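Local atomic coordinates of N-alpha-acetyltransferase 35, NatC auxiliary subunit (Saccharomyces cerevisiae, PDB entry 6YGA), a protein that serves as the auxiliary subunit of the NatC N-terminal acetyltransferase, which acetylates the N-terminal methionine of the L-A virus Gag protein. Residues V100-W103 and Y107-L110; A168-E173 and L342-F347; E174-F179 and S403-R408. All blocks are in the same frame, centred on the assembly; numbering follows the deposited sequence.

Contact 1 of 3, residues V100-W103 and Y107-L110; sequences VISW and YQTL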
ATOM      1  N   VAL B 100      -3.641 -20.678   0.322  1.00 56.56           N
ATOM      2  CA  VAL B 100      -2.333 -20.034   0.433  1.00 54.53           C
ATOM      3  C   VAL B 100      -2.183 -18.952  -0.630  1.00 54.30           C
ATOM      4  O   VAL B 100      -1.692 -17.850  -0.351  1.00 53.15           O
ATOM      5  CB  VAL B 100      -1.211 -21.085   0.340  1.00 53.00           C
ATOM      6  CG1 VAL B 100       0.154 -20.414   0.267  1.00 50.52           C
ATOM      7  CG2 VAL B 100      -1.275 -22.043   1.524  1.00 51.73           C
ATOM      8  N   ILE B 101      -2.623 -19.240  -1.856  1.00 53.89           N
ATOM      9  CA  ILE B 101      -2.530 -18.265  -2.941  1.00 51.30           C
ATOM     10  C   ILE B 101      -3.427 -17.065  -2.661  1.00 48.84           C
ATOM     11  O   ILE B 101      -3.013 -15.911  -2.817  1.00 46.80           O
ATOM     12  CB  ILE B 101      -2.877 -18.930  -4.286  1.00 53.41           C
ATOM     13  CG1 ILE B 101      -1.869 -20.036  -4.617  1.00 54.20           C
ATOM     14  CG2 ILE B 101      -2.929 -17.897  -5.402  1.00 53.63           C
ATOM     15  CD1 ILE B 101      -2.256 -20.888  -5.815  1.00 53.98           C
ATOM     16  N   SER B 102      -4.671 -17.321  -2.242  1.00 49.78           N
ATOM     17  CA  SER B 102      -5.595 -16.234  -1.930  1.00 49.78           C
ATOM     18  C   SER B 102      -5.037 -15.332  -0.834  1.00 50.73           C
ATOM     19  O   SER B 102      -5.237 -14.110  -0.858  1.00 48.03           O
ATOM     20  CB  SER B 102      -6.950 -16.813  -1.517  1.00 49.57           C
ATOM     21  OG  SER B 102      -7.909 -15.800  -1.277  1.00 49.57           O
ATOM     22  N   TRP B 103      -4.320 -15.918   0.128  1.00 50.70           N
ATOM     23  CA  TRP B 103      -3.752 -15.153   1.232  1.00 47.67           C
ATOM     24  C   TRP B 103      -2.627 -14.238   0.754  1.00 46.74           C
ATOM     25  O   TRP B 103      -2.634 -13.033   1.033  1.00 45.35           O
ATOM     26  CB  TRP B 103      -3.256 -16.120   2.310  1.00 45.48           C
ATOM     27  CG  TRP B 103      -2.450 -15.507   3.409  1.00 44.53           C
ATOM     28  CD1 TRP B 103      -2.619 -14.274   3.966  1.00 45.27           C
ATOM     29  CD2 TRP B 103      -1.340 -16.107   4.089  1.00 44.66           C
ATOM     30  NE1 TRP B 103      -1.683 -14.067   4.951  1.00 45.47           N
ATOM     31  CE2 TRP B 103      -0.886 -15.177   5.046  1.00 44.22           C
ATOM     32  CE3 TRP B 103      -0.685 -17.338   3.981  1.00 45.30           C
ATOM     33  CZ2 TRP B 103       0.189 -15.439   5.888  1.00 44.78           C
ATOM     34  CZ3 TRP B 103       0.381 -17.597   4.817  1.00 46.39           C
ATOM     35  CH2 TRP B 103       0.809 -16.653   5.759  1.00 47.57           C
ATOM     36  N   TYR B 107      -4.057 -11.052  -1.382  1.00 45.56           N
ATOM     37  CA  TYR B 107      -4.091 -10.153  -0.223  1.00 46.96           C
ATOM     38  C   TYR B 107      -5.311 -10.399   0.666  1.00 50.93           C
ATOM     39  O   TYR B 107      -5.882  -9.464   1.233  1.00 51.07           O
ATOM     40  CB  TYR B 107      -4.042  -8.685  -0.660  1.00 46.20           C
ATOM     41  CG  TYR B 107      -2.918  -8.340  -1.612  1.00 47.18           C
ATOM     42  CD1 TYR B 107      -1.660  -8.001  -1.134  1.00 46.90           C
ATOM     43  CD2 TYR B 107      -3.122  -8.332  -2.987  1.00 47.09           C
ATOM     44  CE1 TYR B 107      -0.629  -7.677  -1.998  1.00 44.94           C
ATOM     45  CE2 TYR B 107      -2.097  -8.010  -3.861  1.00 45.67           C
ATOM     46  CZ  TYR B 107      -0.854  -7.683  -3.361  1.00 44.24           C
ATOM     47  OH  TYR B 107       0.169  -7.362  -4.225  1.00 43.92           O
ATOM     48  N   GLN B 108      -5.720 -11.657   0.797  1.00 49.16           N
ATOM     49  CA  GLN B 108      -6.819 -11.965   1.698  1.00 51.27           C
ATOM     50  C   GLN B 108      -6.288 -12.212   3.105  1.00 51.58           C
ATOM     51  O   GLN B 108      -5.101 -12.477   3.310  1.00 50.82           O
ATOM     52  CB  GLN B 108      -7.618 -13.174   1.210  1.00 51.30           C
ATOM     53  CG  GLN B 108      -8.340 -12.933  -0.103  1.00 50.63           C
ATOM     54  CD  GLN B 108      -9.059 -11.597  -0.139  1.00 51.73           C
ATOM     55  OE1 GLN B 108     -10.035 -11.381   0.582  1.00 52.22           O
ATOM     56  NE2 GLN B 108      -8.578 -10.692  -0.984  1.00 50.49           N
ATOM     57  N   THR B 109      -7.189 -12.116   4.079  1.00 52.72           N
ATOM     58  CA  THR B 109      -6.798 -12.250   5.473  1.00 51.52           C
ATOM     59  C   THR B 109      -6.442 -13.692   5.805  1.00 51.57           C
ATOM     60  O   THR B 109      -6.971 -14.643   5.222  1.00 53.21           O
ATOM     61  CB  THR B 109      -7.915 -11.774   6.400  1.00 53.09           C
ATOM     62  OG1 THR B 109      -9.123 -12.484   6.097  1.00 58.12           O
ATOM     63  CG2 THR B 109      -8.154 -10.284   6.235  1.00 48.76           C
ATOM     64  N   LEU B 110      -5.526 -13.842   6.757  1.00 51.25           N
ATOM     65  CA  LEU B 110      -5.156 -15.172   7.227  1.00 51.62           C
ATOM     66  C   LEU B 110      -6.311 -15.915   7.891  1.00 53.88           C
ATOM     67  O   LEU B 110      -6.436 -17.131   7.655  1.00 53.17           O
ATOM     68  CB  LEU B 110      -3.948 -15.055   8.166  1.00 52.23           C
ATOM     69  CG  LEU B 110      -3.280 -16.336   8.664  1.00 55.69           C
ATOM     70  CD1 LEU B 110      -2.809 -17.193   7.501  1.00 57.36           C
ATOM     71  CD2 LEU B 110      -2.118 -15.998   9.584  1.00 55.47           C
TER
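L110 lays its CD1 methyl over one face of the W103 indole, 3.7 Å from the centroid of the six-membered ring and 11° off the ring normal, a CH-pi contact. The two side chains run side by side in the same direction. With CG anti to the backbone N (chi1 171°), the indole ends beside the loop although the bond from CA to CB points away from it. At the ring edge, in plane, the carbonyl oxygen Q108 O lies 3.1 Å from W103 CD1. The W103/L110 pair, both residues buried, belongs to the tight part, as does the Q108 CG methylene, which passes the buried S102 OG at 3.1 Å. The backbone closes the turn with a hydrogen bond from Q108 N to S102 O, 3.0 Å long with an N-H...O angle of 154°. The looser side begins where the Q108 amide leads away: Y107, Q108 and T109 are partly exposed, and the N-alpha-acetyltransferase 30 chain partly meets them. Q108 NE2 bonds D106 O and N147 OD1 of that chain, whose F142 meets the Y107 ring edge-to-face. The contact thus folds the loop back on the C-terminal end of helix 85-104, while W103 also packs on T159 and V162 of helix 142-167.

Contact 2 of 3, residues A168-E173 and L342-F347; sequences AGIVFE and LFPLFF. With EDO (1,2-ethanediol), chain Z.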
ATOM      1  N   ALA B 168      10.908  -8.710  10.219  1.00 58.21           N
ATOM      2  CA  ALA B 168      12.003  -7.836   9.821  1.00 59.16           C
ATOM      3  C   ALA B 168      11.546  -6.414   9.518  1.00 59.87           C
ATOM      4  O   ALA B 168      12.395  -5.526   9.389  1.00 61.32           O
ATOM      5  CB  ALA B 168      12.717  -8.419   8.603  1.00 58.44           C
ATOM      6  N   GLY B 169      10.241  -6.176   9.406  1.00 61.16           N
ATOM      7  CA  GLY B 169       9.743  -4.843   9.133  1.00 63.34           C
ATOM      8  C   GLY B 169      10.038  -4.322   7.746  1.00 61.84           C
ATOM      9  O   GLY B 169      10.088  -3.106   7.551  1.00 61.87           O
ATOM     10  N   ILE B 170      10.232  -5.210   6.770  1.00 61.24           N
ATOM     11  CA  ILE B 170      10.561  -4.769   5.418  1.00 65.54           C
ATOM     12  C   ILE B 170       9.365  -4.079   4.772  1.00 68.82           C
ATOM     13  O   ILE B 170       9.469  -2.944   4.291  1.00 73.02           O
ATOM     14  CB  ILE B 170      11.052  -5.957   4.570  1.00 65.86           C
ATOM     15  CG1 ILE B 170      12.376  -6.498   5.118  1.00 65.61           C
ATOM     16  CG2 ILE B 170      11.179  -5.550   3.114  1.00 66.77           C
ATOM     17  CD1 ILE B 170      13.454  -5.445   5.292  1.00 65.32           C
ATOM     18  N   VAL B 171       8.215  -4.750   4.752  1.00 67.26           N
ATOM     19  CA  VAL B 171       7.004  -4.183   4.168  1.00 66.48           C
ATOM     20  C   VAL B 171       6.013  -3.833   5.272  1.00 69.16           C
ATOM     21  O   VAL B 171       6.303  -4.000   6.461  1.00 69.49           O
ATOM     22  CB  VAL B 171       6.373  -5.143   3.144  1.00 59.74           C
ATOM     23  CG1 VAL B 171       7.353  -5.433   2.013  1.00 56.39           C
ATOM     24  CG2 VAL B 171       5.934  -6.426   3.823  1.00 58.64           C
ATOM     25  N   PHE B 172       4.832  -3.360   4.882  1.00 69.41           N
ATOM     26  CA  PHE B 172       3.848  -2.828   5.816  1.00 70.85           C
ATOM     27  C   PHE B 172       2.782  -3.874   6.115  1.00 78.44           C
ATOM     28  O   PHE B 172       2.205  -4.464   5.195  1.00 77.89           O
ATOM     29  CB  PHE B 172       3.213  -1.556   5.252  1.00 66.00           C
ATOM     30  CG  PHE B 172       4.187  -0.420   5.086  1.00 62.20           C
ATOM     31  CD1 PHE B 172       4.988  -0.330   3.958  1.00 60.01           C
ATOM     32  CD2 PHE B 172       4.309   0.551   6.066  1.00 61.27           C
ATOM     33  CE1 PHE B 172       5.890   0.714   3.810  1.00 59.67           C
ATOM     34  CE2 PHE B 172       5.206   1.596   5.923  1.00 59.79           C
ATOM     35  CZ  PHE B 172       5.997   1.677   4.794  1.00 59.39           C
ATOM     36  N   GLU B 173       2.526  -4.097   7.402  1.00 90.29           N
ATOM     37  CA  GLU B 173       1.562  -5.101   7.823  1.00 99.38           C
ATOM     38  C   GLU B 173       0.143  -4.679   7.459  1.00 96.82           C
ATOM     39  O   GLU B 173      -0.191  -3.491   7.440  1.00 98.28           O
ATOM     40  CB  GLU B 173       1.666  -5.334   9.330  1.00111.83           C
ATOM     41  CG  GLU B 173       1.368  -4.094  10.163  1.00118.41           C
ATOM     42  CD  GLU B 173       1.593  -4.309  11.647  1.00120.31           C
ATOM     43  OE1 GLU B 173       2.722  -4.681  12.032  1.00120.83           O
ATOM     44  OE2 GLU B 173       0.640  -4.108  12.429  1.00122.07           O
ATOM     45  N   LEU B 342      11.714 -10.589   0.490  1.00 44.93           N
ATOM     46  CA  LEU B 342      12.943 -11.369   0.409  1.00 48.03           C
ATOM     47  C   LEU B 342      14.119 -10.515  -0.047  1.00 49.48           C
ATOM     48  O   LEU B 342      15.236 -10.663   0.468  1.00 50.35           O
ATOM     49  CB  LEU B 342      12.738 -12.556  -0.533  1.00 50.17           C
ATOM     50  CG  LEU B 342      13.784 -13.665  -0.451  1.00 54.05           C
ATOM     51  CD1 LEU B 342      13.793 -14.262   0.942  1.00 55.89           C
ATOM     52  CD2 LEU B 342      13.500 -14.732  -1.496  1.00 54.33           C
ATOM     53  N   PHE B 343      13.884  -9.602  -0.993  1.00 46.71           N
ATOM     54  CA  PHE B 343      14.989  -8.852  -1.589  1.00 45.77           C
ATOM     55  C   PHE B 343      15.791  -8.051  -0.566  1.00 44.32           C
ATOM     56  O   PHE B 343      17.019  -8.232  -0.511  1.00 46.21           O
ATOM     57  CB  PHE B 343      14.457  -7.968  -2.723  1.00 44.11           C
ATOM     58  CG  PHE B 343      15.390  -6.862  -3.106  1.00 43.19           C
ATOM     59  CD1 PHE B 343      16.562  -7.126  -3.800  1.00 40.22           C
ATOM     60  CD2 PHE B 343      15.097  -5.554  -2.772  1.00 43.05           C
ATOM     61  CE1 PHE B 343      17.420  -6.103  -4.146  1.00 38.09           C
ATOM     62  CE2 PHE B 343      15.948  -4.526  -3.115  1.00 38.67           C
ATOM     63  CZ  PHE B 343      17.112  -4.800  -3.804  1.00 36.07           C
ATOM     64  N   PRO B 344      15.200  -7.186   0.272  1.00 43.64           N
ATOM     65  CA  PRO B 344      16.050  -6.453   1.227  1.00 46.55           C
ATOM     66  C   PRO B 344      16.753  -7.355   2.226  1.00 48.63           C
ATOM     67  O   PRO B 344      17.892  -7.063   2.611  1.00 50.83           O
ATOM     68  CB  PRO B 344      15.064  -5.493   1.910  1.00 44.84           C
ATOM     69  CG  PRO B 344      13.940  -5.359   0.946  1.00 42.63           C
ATOM     70  CD  PRO B 344      13.802  -6.729   0.358  1.00 42.26           C
ATOM     71  N   LEU B 345      16.119  -8.452   2.649  1.00 48.72           N
ATOM     72  CA  LEU B 345      16.778  -9.374   3.570  1.00 48.45           C
ATOM     73  C   LEU B 345      17.880 -10.164   2.878  1.00 47.85           C
ATOM     74  O   LEU B 345      18.909 -10.462   3.495  1.00 47.72           O
ATOM     75  CB  LEU B 345      15.750 -10.323   4.185  1.00 50.10           C
ATOM     76  CG  LEU B 345      14.650  -9.622   4.981  1.00 50.56           C
ATOM     77  CD1 LEU B 345      13.593 -10.613   5.445  1.00 50.95           C
ATOM     78  CD2 LEU B 345      15.267  -8.890   6.160  1.00 49.52           C
ATOM     79  N   PHE B 346      17.679 -10.510   1.606  1.00 47.25           N
ATOM     80  CA  PHE B 346      18.706 -11.176   0.816  1.00 45.01           C
ATOM     81  C   PHE B 346      19.820 -10.216   0.416  1.00 44.83           C
ATOM     82  O   PHE B 346      20.978 -10.629   0.293  1.00 45.20           O
ATOM     83  CB  PHE B 346      18.065 -11.797  -0.428  1.00 43.16           C
ATOM     84  CG  PHE B 346      19.004 -12.619  -1.261  1.00 45.08           C
ATOM     85  CD1 PHE B 346      19.222 -13.952  -0.963  1.00 47.12           C
ATOM     86  CD2 PHE B 346      19.649 -12.067  -2.356  1.00 47.39           C
ATOM     87  CE1 PHE B 346      20.079 -14.717  -1.728  1.00 48.83           C
ATOM     88  CE2 PHE B 346      20.507 -12.828  -3.126  1.00 50.23           C
ATOM     89  CZ  PHE B 346      20.722 -14.156  -2.810  1.00 50.80           C
ATOM     90  N   PHE B 347      19.487  -8.940   0.221  1.00 43.45           N
ATOM     91  CA  PHE B 347      20.465  -7.946  -0.211  1.00 45.26           C
ATOM     92  C   PHE B 347      21.281  -7.421   0.966  1.00 48.62           C
ATOM     93  O   PHE B 347      22.503  -7.275   0.860  1.00 51.62           O
ATOM     94  CB  PHE B 347      19.742  -6.805  -0.930  1.00 44.55           C
ATOM     95  CG  PHE B 347      20.651  -5.849  -1.643  1.00 47.16           C
ATOM     96  CD1 PHE B 347      21.352  -6.245  -2.770  1.00 46.96           C
ATOM     97  CD2 PHE B 347      20.778  -4.541  -1.204  1.00 47.89           C
ATOM     98  CE1 PHE B 347      22.184  -5.356  -3.433  1.00 46.84           C
ATOM     99  CE2 PHE B 347      21.604  -3.651  -1.864  1.00 47.33           C
ATOM    100  CZ  PHE B 347      22.307  -4.060  -2.979  1.00 45.84           C
TER
HETATM  101  C1  EDO Z 815       7.881  -0.469   8.070  1.00 75.51           C
HETATM  102  O1  EDO Z 815       7.818  -1.131   6.801  1.00 76.50           O
HETATM  103  C2  EDO Z 815       6.842  -1.068   9.009  1.00 73.99           C
HETATM  104  O2  EDO Z 815       7.140  -2.452   9.230  1.00 71.90           O
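This is a small apolar contact between a loop and a helix: I170 and A168, just past the C-terminal end of helix 142-167, rest against P344 and L345 of helix 337-347. No hydrogen bond crosses it, and the two segments bury 185 Å² between them. I170 does most of the work and divides its branches between the two partners. Its CG2 methyl, anti to the backbone N, meets P344 CG on the pyrrolidine ring at 3.5 Å, while CD1 lies 3.7 Å from P344 CB. The CG1 methylene turns instead to L345, 3.9 Å from L345 CG. With CG anti to the carbonyl carbon (chi1 -60°), the end of L345 comes nearer the loop, and its CD2 methyl touches A168 CB at 3.6 Å. The proline also marks a kink, since N of P344 has no bond to the preceding turn.

Away from the helix, the loop carbonyls face a molecule of 1,2-ethanediol, probably from the crystallisation liquor. Its O1 donates to G169 O at 3.1 Å and lies over one face of the F172 ring. I170 also packs on I341, and L345 on L237 of helix 235-238. G169, with a phi of 70°, is the first residue to leave helical geometry after helix 142-167. The arrangement is therefore that of a helix-terminating glycine followed by a hydrophobic residue that docks on a neighbouring helix, here joining the Mak10 family region to the region assigned to NAA35-like TPR repeats.

Contact 3 of 3, residues E174-F179 and S403-R408; sequences EEDLNF and SQNTCR. With EDO (1,2-ethanediol), chain X.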
ATOM      1  N   GLU B 174      -0.696  -5.676   7.171  1.00 95.29           N
ATOM      2  CA  GLU B 174      -2.105  -5.466   6.826  1.00 94.71           C
ATOM      3  C   GLU B 174      -2.267  -4.498   5.655  1.00 91.45           C
ATOM      4  O   GLU B 174      -3.231  -3.734   5.588  1.00 95.70           O
ATOM      5  CB  GLU B 174      -2.909  -4.989   8.039  1.00 97.64           C
ATOM      6  CG  GLU B 174      -4.400  -5.291   7.956  1.00 99.74           C
ATOM      7  CD  GLU B 174      -5.153  -4.807   9.175  1.00102.45           C
ATOM      8  OE1 GLU B 174      -5.098  -5.491  10.218  1.00103.30           O
ATOM      9  OE2 GLU B 174      -5.782  -3.731   9.095  1.00103.56           O
ATOM     10  N   GLU B 175      -1.316  -4.518   4.728  1.00 79.79           N
ATOM     11  CA  GLU B 175      -1.417  -3.750   3.495  1.00 69.25           C
ATOM     12  C   GLU B 175      -0.825  -4.590   2.376  1.00 60.65           C
ATOM     13  O   GLU B 175      -1.509  -4.924   1.403  1.00 59.83           O
ATOM     14  CB  GLU B 175      -0.702  -2.399   3.626  1.00 68.49           C
ATOM     15  CG  GLU B 175      -0.717  -1.543   2.362  1.00 68.15           C
ATOM     16  CD  GLU B 175       0.096  -0.263   2.501  1.00 71.31           C
ATOM     17  OE1 GLU B 175       0.610   0.002   3.607  1.00 73.36           O
ATOM     18  OE2 GLU B 175       0.221   0.478   1.503  1.00 72.85           O
ATOM     19  N   ASP B 176       0.447  -4.957   2.525  1.00 54.70           N
ATOM     20  CA  ASP B 176       1.079  -5.886   1.601  1.00 49.96           C
ATOM     21  C   ASP B 176       0.793  -7.332   1.971  1.00 48.16           C
ATOM     22  O   ASP B 176       0.772  -8.202   1.092  1.00 46.22           O
ATOM     23  CB  ASP B 176       2.587  -5.647   1.576  1.00 48.29           C
ATOM     24  CG  ASP B 176       2.935  -4.232   1.193  1.00 47.72           C
ATOM     25  OD1 ASP B 176       2.454  -3.774   0.135  1.00 46.92           O
ATOM     26  OD2 ASP B 176       3.669  -3.573   1.956  1.00 47.13           O
ATOM     27  N   LEU B 177       0.563  -7.603   3.254  1.00 48.84           N
ATOM     28  CA  LEU B 177       0.405  -8.968   3.733  1.00 49.14           C
ATOM     29  C   LEU B 177      -0.287  -8.946   5.088  1.00 51.66           C
ATOM     30  O   LEU B 177       0.163  -8.254   6.007  1.00 53.49           O
ATOM     31  CB  LEU B 177       1.766  -9.660   3.830  1.00 48.69           C
ATOM     32  CG  LEU B 177       1.798 -11.122   4.265  1.00 51.67           C
ATOM     33  CD1 LEU B 177       0.638 -11.892   3.667  1.00 53.24           C
ATOM     34  CD2 LEU B 177       3.115 -11.727   3.830  1.00 50.10           C
ATOM     35  N   ASN B 178      -1.374  -9.706   5.203  1.00 49.85           N
ATOM     36  CA  ASN B 178      -2.139  -9.815   6.437  1.00 50.01           C
ATOM     37  C   ASN B 178      -1.618 -10.989   7.255  1.00 51.82           C
ATOM     38  O   ASN B 178      -1.449 -12.096   6.728  1.00 51.24           O
ATOM     39  CB  ASN B 178      -3.627 -10.002   6.132  1.00 49.86           C
ATOM     40  CG  ASN B 178      -4.461 -10.270   7.379  1.00 50.21           C
ATOM     41  OD1 ASN B 178      -4.531 -11.401   7.861  1.00 51.72           O
ATOM     42  ND2 ASN B 178      -5.113  -9.231   7.892  1.00 48.31           N
ATOM     43  N   PHE B 179      -1.365 -10.747   8.540  1.00 53.00           N
ATOM     44  CA  PHE B 179      -0.953 -11.804   9.452  1.00 53.23           C
ATOM     45  C   PHE B 179      -1.698 -11.671  10.782  1.00 52.00           C
ATOM     46  O   PHE B 179      -1.123 -11.433  11.840  1.00 52.05           O
ATOM     47  CB  PHE B 179       0.558 -11.799   9.669  1.00 52.20           C
ATOM     48  CG  PHE B 179       1.104 -13.140  10.044  1.00 52.89           C
ATOM     49  CD1 PHE B 179       1.498 -14.036   9.065  1.00 52.23           C
ATOM     50  CD2 PHE B 179       1.195 -13.519  11.371  1.00 54.74           C
ATOM     51  CE1 PHE B 179       1.991 -15.283   9.404  1.00 53.53           C
ATOM     52  CE2 PHE B 179       1.686 -14.761  11.717  1.00 56.16           C
ATOM     53  CZ  PHE B 179       2.083 -15.645  10.732  1.00 55.62           C
ATOM     54  N   SER B 403      11.472  -2.085  -3.204  1.00 38.92           N
ATOM     55  CA  SER B 403      10.627  -3.267  -3.135  1.00 41.27           C
ATOM     56  C   SER B 403       9.310  -3.011  -2.412  1.00 40.91           C
ATOM     57  O   SER B 403       8.630  -3.969  -2.031  1.00 42.04           O
ATOM     58  CB  SER B 403      11.378  -4.418  -2.465  1.00 42.44           C
ATOM     59  OG  SER B 403      11.436  -4.225  -1.068  1.00 47.97           O
ATOM     60  N   GLN B 404       8.934  -1.750  -2.215  1.00 39.95           N
ATOM     61  CA  GLN B 404       7.634  -1.442  -1.643  1.00 41.14           C
ATOM     62  C   GLN B 404       6.556  -1.544  -2.720  1.00 42.95           C
ATOM     63  O   GLN B 404       6.845  -1.635  -3.916  1.00 44.31           O
ATOM     64  CB  GLN B 404       7.640  -0.048  -1.013  1.00 39.41           C
ATOM     65  CG  GLN B 404       8.699   0.136   0.065  1.00 39.64           C
ATOM     66  CD  GLN B 404       8.595  -0.907   1.159  1.00 43.81           C
ATOM     67  OE1 GLN B 404       7.509  -1.182   1.669  1.00 44.92           O
ATOM     68  NE2 GLN B 404       9.727  -1.507   1.515  1.00 44.76           N
ATOM     69  N   ASN B 405       5.293  -1.533  -2.292  1.00 43.37           N
ATOM     70  CA  ASN B 405       4.219  -1.561  -3.271  1.00 42.20           C
ATOM     71  C   ASN B 405       4.158  -0.232  -4.025  1.00 40.86           C
ATOM     72  O   ASN B 405       4.842   0.740  -3.689  1.00 37.92           O
ATOM     73  CB  ASN B 405       2.874  -1.887  -2.614  1.00 42.26           C
ATOM     74  CG  ASN B 405       2.405  -0.816  -1.644  1.00 43.35           C
ATOM     75  OD1 ASN B 405       2.048   0.294  -2.044  1.00 44.38           O
ATOM     76  ND2 ASN B 405       2.370  -1.157  -0.361  1.00 42.60           N
ATOM     77  N   THR B 406       3.315  -0.199  -5.060  1.00 40.72           N
ATOM     78  CA  THR B 406       3.327   0.915  -6.004  1.00 40.75           C
ATOM     79  C   THR B 406       2.912   2.239  -5.368  1.00 39.99           C
ATOM     80  O   THR B 406       3.283   3.298  -5.885  1.00 39.66           O
ATOM     81  CB  THR B 406       2.429   0.595  -7.205  1.00 42.04           C
ATOM     82  OG1 THR B 406       2.632   1.578  -8.227  1.00 44.07           O
ATOM     83  CG2 THR B 406       0.962   0.588  -6.800  1.00 42.01           C
ATOM     84  N   CYS B 407       2.170   2.208  -4.261  1.00 39.85           N
ATOM     85  CA  CYS B 407       1.820   3.428  -3.545  1.00 40.59           C
ATOM     86  C   CYS B 407       2.885   3.814  -2.522  1.00 42.81           C
ATOM     87  O   CYS B 407       3.297   4.977  -2.463  1.00 42.29           O
ATOM     88  CB  CYS B 407       0.465   3.266  -2.857  1.00 42.17           C
ATOM     89  SG  CYS B 407      -0.927   3.148  -3.994  1.00 44.91           S
ATOM     90  N   ARG B 408       3.336   2.852  -1.711  1.00 41.79           N
ATOM     91  CA  ARG B 408       4.369   3.145  -0.722  1.00 38.92           C
ATOM     92  C   ARG B 408       5.680   3.542  -1.385  1.00 38.35           C
ATOM     93  O   ARG B 408       6.480   4.270  -0.787  1.00 37.76           O
ATOM     94  CB  ARG B 408       4.589   1.937   0.189  1.00 39.81           C
ATOM     95  CG  ARG B 408       3.414   1.610   1.090  1.00 44.28           C
ATOM     96  CD  ARG B 408       3.277   2.622   2.211  1.00 43.57           C
ATOM     97  NE  ARG B 408       2.213   2.264   3.143  1.00 46.61           N
ATOM     98  CZ  ARG B 408       2.058   2.815   4.342  1.00 46.03           C
ATOM     99  NH1 ARG B 408       2.904   3.748   4.758  1.00 46.25           N
ATOM    100  NH2 ARG B 408       1.062   2.430   5.129  1.00 43.70           N
TER
HETATM  101  C1  EDO X 813       6.443   5.164   3.742  1.00 70.66           C
HETATM  102  O1  EDO X 813       5.124   5.612   4.078  1.00 71.92           O
HETATM  103  C2  EDO X 813       6.394   4.372   2.440  1.00 68.67           C
HETATM  104  O2  EDO X 813       7.700   3.890   2.101  1.00 67.32           O
HETATM  105  O   HOH W   1       5.226  -2.241   0.396  1.00 42.48           O
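E175 extends its carboxylate alongside the guanidinium edge of R408, which grips it side-on through NE and NH2. The OE1 oxygen accepts from both nitrogens, at 2.8 Å from R408 NE and 2.9 Å from R408 NH2, and R408 NE also bonds E175 OE2 at 3.1 Å. Both bonds from NE use syn lone pairs. The flat groups are nevertheless turned 43° apart, so the salt bridge is not a coplanar fork. The glutamate reaches this far because its chain is extended, with CG anti to the backbone N.

D176 takes a different partner. Its OD1 accepts from N405 ND2 at 2.7 Å through the syn lone pair, with the carboxylate and amide planes 54° apart. The same ND2 makes a weak bond to E175 OE2, so one amide nitrogen lies between two acidic side chains. A water adds a second link: it donates to D176 OD2 at 2.6 Å and to Q404 OE1, and accepts from N405 N. Outside the pair, D176 OD1 has a salt bridge to R340, which probably helps to offset the charge of this buried carboxylate.

The other end of the N405 amide is occupied by the helix. OD1 accepts from C407 N and R408 N, each at 2.9 Å; the former donor lies in the carbonyl plane and the latter 46° above it. R408 NH1 also donates to an ethanediol, probably from the crystallisation liquor, and the guanidinium makes a cation-pi contact with F172. F142 of the N-alpha-acetyltransferase 30 chain packs on E175, D176 and N405. The arrangement is an asparagine N-cap at the start of helix 406-429, its amide shared between the helix end and an acidic loop.

Contacts 2 and 3 share the loop after helix 142-167, and contact 1 meets it through N178. Contacts 2 and 3 take consecutive pieces of it, 168-173 and 174-179, and their segments alternate along the chain; their centres lie 11 Å apart. They are joined directly by I170 O to Q404 NE2 at 3.1 Å, a probable hydrogen bond. The centre of contact 1 is 13 Å from that of contact 3, and between them N178 O lies 2.7 Å from W103 NE1 and N178 OD1 lies 2.9 Å from L110 N. Contacts 1 and 2 do not touch, their nearest atoms being about 8 Å apart. Contacts 1 and 3 both border the N-alpha-acetyltransferase 30 chain through its F142, whereas contact 2 touches no other subunit.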